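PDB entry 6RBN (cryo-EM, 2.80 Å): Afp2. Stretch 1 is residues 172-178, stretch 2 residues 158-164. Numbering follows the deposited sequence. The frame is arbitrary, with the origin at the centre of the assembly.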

# COMPACT_ATOMS: atom_id res chain seq x y z
N PRO C 172 73.40 -16.35 -71.96
CA PRO C 172 73.22 -14.91 -71.91
C PRO C 172 73.35 -14.39 -70.49
O PRO C 172 72.87 -15.02 -69.55
CB PRO C 172 71.79 -14.71 -72.43
CG PRO C 172 71.53 -15.91 -73.24
CD PRO C 172 72.24 -17.03 -72.56
N PRO C 173 74.00 -13.24 -70.30
CA PRO C 173 74.30 -12.78 -68.94
C PRO C 173 73.11 -12.24 -68.19
O PRO C 173 73.23 -11.94 -67.00
CB PRO C 173 75.35 -11.70 -69.19
CG PRO C 173 75.01 -11.17 -70.53
CD PRO C 173 74.51 -12.32 -71.33
N SER C 174 71.96 -12.08 -68.85
CA SER C 174 70.72 -11.82 -68.13
C SER C 174 70.30 -13.02 -67.30
O SER C 174 69.75 -12.86 -66.21
CB SER C 174 69.61 -11.48 -69.11
OG SER C 174 69.95 -10.35 -69.88
N ALA C 175 70.55 -14.23 -67.81
CA ALA C 175 70.18 -15.44 -67.09
C ALA C 175 71.11 -15.71 -65.92
O ALA C 175 70.70 -16.38 -64.96
CB ALA C 175 70.19 -16.62 -68.05
N ILE C 176 72.35 -15.24 -66.00
CA ILE C 176 73.24 -15.32 -64.85
C ILE C 176 72.75 -14.40 -63.74
O ILE C 176 72.78 -14.75 -62.56
CB ILE C 176 74.68 -14.98 -65.29
CG1 ILE C 176 75.15 -15.98 -66.35
CG2 ILE C 176 75.63 -15.01 -64.12
CD1 ILE C 176 76.42 -15.57 -67.04
N ALA C 177 72.25 -13.22 -64.12
CA ALA C 177 71.68 -12.31 -63.13
C ALA C 177 70.33 -12.81 -62.63
O ALA C 177 70.00 -12.60 -61.46
CB ALA C 177 71.52 -10.92 -63.73
N ALA C 178 69.55 -13.48 -63.48
CA ALA C 178 68.24 -13.96 -63.07
C ALA C 178 68.33 -15.16 -62.13
O ALA C 178 67.39 -15.39 -61.37
CB ALA C 178 67.41 -14.33 -64.29
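Stretch 2, residues 158-164: VFYPWGT

The irregular segment 158-164 of Afp2 packs on a helix in the same chain, the two stretches running obliquely and partly opposed. Stretch 2 forms neither regular helix nor strand: Phe159 has positive phi and psi (59°/76°), Tyr160 lies at -61°/-65°, and from Pro161 to Gly163 the backbone is extended, with psi between 126° and 163°. Pro172 is likewise extended (-64°/140°), and beyond Pro173 the chain is helical; Ala178 N donates to Ser174 O at 2.8 Å, and a weak bond joins Ala177 N to Pro173 O at 3.3 Å. The backbones come closest at Pro173 and Trp162, whose CA atoms are 4.9 Å apart. Phe159 reaches Ala177, one helical turn beyond Pro173, while Trp162 meets Pro172 and Pro173.

Two CH-pi contacts involve the aromatic rings. Ala177 CB sits almost on the normal of the Phe159 ring (3° off), 3.4 Å from its centroid, so the small methyl rests squarely over the face. Pro173 CD covers a face of the Trp162 indole, 3.7 Å from the centroid of the five-membered ring and 17° off its normal. The Phe159 side chain is m (chi1 -64°), as is that of Trp162 (chi1 -77°).

Successive backbone oxygens line the Pro173 ring, with CB 3.2 Å from Phe159 O, CG 3.4 Å from Tyr160 O and CB again 3.3 Å from Pro161 O. No hydrogen bond crosses the interface, and the proline ring has no polar hydrogen to offer these oxygens.

Among the apolar contacts, Pro172 meets the six-membered part of the indole obliquely, CA 3.6 Å and CB 4.0 Å from Trp162 CZ3. Ile176 (m, t) points toward stretch 2 and places CD1 4.0 Å from Gly163 CA; a beta carbon in the ideal position on Gly163 would stand just 3.1 Å from Ile176 CD1, a tight fit. Together the stretches bury 373 Å², with Pro173 contributing most.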

# COMPACT_ATOMS: atom_id res chain seq x y z
N VAL C 158 71.95 -4.08 -66.87
CA VAL C 158 72.52 -4.53 -68.13
C VAL C 158 73.31 -5.83 -68.00
O VAL C 158 73.12 -6.72 -68.82
CB VAL C 158 73.38 -3.40 -68.75
CG1 VAL C 158 73.97 -3.85 -70.06
CG2 VAL C 158 72.51 -2.20 -68.97
N PHE C 159 74.19 -5.96 -66.99
CA PHE C 159 74.93 -7.19 -66.70
C PHE C 159 75.80 -7.68 -67.87
O PHE C 159 75.37 -8.58 -68.59
CB PHE C 159 73.99 -8.31 -66.24
CG PHE C 159 73.30 -8.01 -64.96
CD1 PHE C 159 73.96 -8.14 -63.75
CD2 PHE C 159 71.99 -7.57 -64.96
CE1 PHE C 159 73.32 -7.86 -62.57
CE2 PHE C 159 71.34 -7.29 -63.78
CZ PHE C 159 72.01 -7.43 -62.58
N TYR C 160 76.95 -7.03 -68.11
CA TYR C 160 77.70 -7.24 -69.36
C TYR C 160 78.20 -8.66 -69.62
O TYR C 160 77.76 -9.25 -70.62
CB TYR C 160 78.83 -6.21 -69.45
CG TYR C 160 79.94 -6.57 -70.42
CD1 TYR C 160 79.74 -6.58 -71.78
CD2 TYR C 160 81.21 -6.88 -69.94
CE1 TYR C 160 80.75 -6.92 -72.65
CE2 TYR C 160 82.23 -7.20 -70.80
CZ TYR C 160 82.00 -7.22 -72.15
OH TYR C 160 83.02 -7.55 -73.00
N PRO C 161 79.12 -9.26 -68.83
CA PRO C 161 79.92 -10.37 -69.38
C PRO C 161 79.16 -11.67 -69.60
O PRO C 161 78.54 -12.23 -68.69
CB PRO C 161 81.00 -10.58 -68.31
CG PRO C 161 80.92 -9.40 -67.42
CD PRO C 161 79.48 -9.03 -67.43
N TRP C 162 79.25 -12.17 -70.83
CA TRP C 162 78.54 -13.37 -71.24
C TRP C 162 79.14 -14.62 -70.60
O TRP C 162 80.28 -14.63 -70.16
CB TRP C 162 78.58 -13.49 -72.77
CG TRP C 162 77.63 -12.57 -73.46
CD1 TRP C 162 77.78 -11.23 -73.62
CD2 TRP C 162 76.46 -12.94 -74.18
NE1 TRP C 162 76.72 -10.72 -74.34
CE2 TRP C 162 75.90 -11.76 -74.70
CE3 TRP C 162 75.81 -14.15 -74.41
CZ2 TRP C 162 74.73 -11.75 -75.44
CZ3 TRP C 162 74.64 -14.14 -75.15
CH2 TRP C 162 74.11 -12.96 -75.65
N GLY C 163 78.33 -15.68 -70.56
CA GLY C 163 78.76 -16.91 -69.94
C GLY C 163 79.27 -17.93 -70.95
O GLY C 163 79.04 -17.84 -72.15
N THR C 164 80.00 -18.92 -70.43
CA THR C 164 80.57 -19.99 -71.23
C THR C 164 80.37 -21.35 -70.56
O THR C 164 81.34 -22.04 -70.22
CB THR C 164 82.05 -19.70 -71.58
OG1 THR C 164 82.63 -20.84 -72.23
CG2 THR C 164 82.88 -19.24 -70.39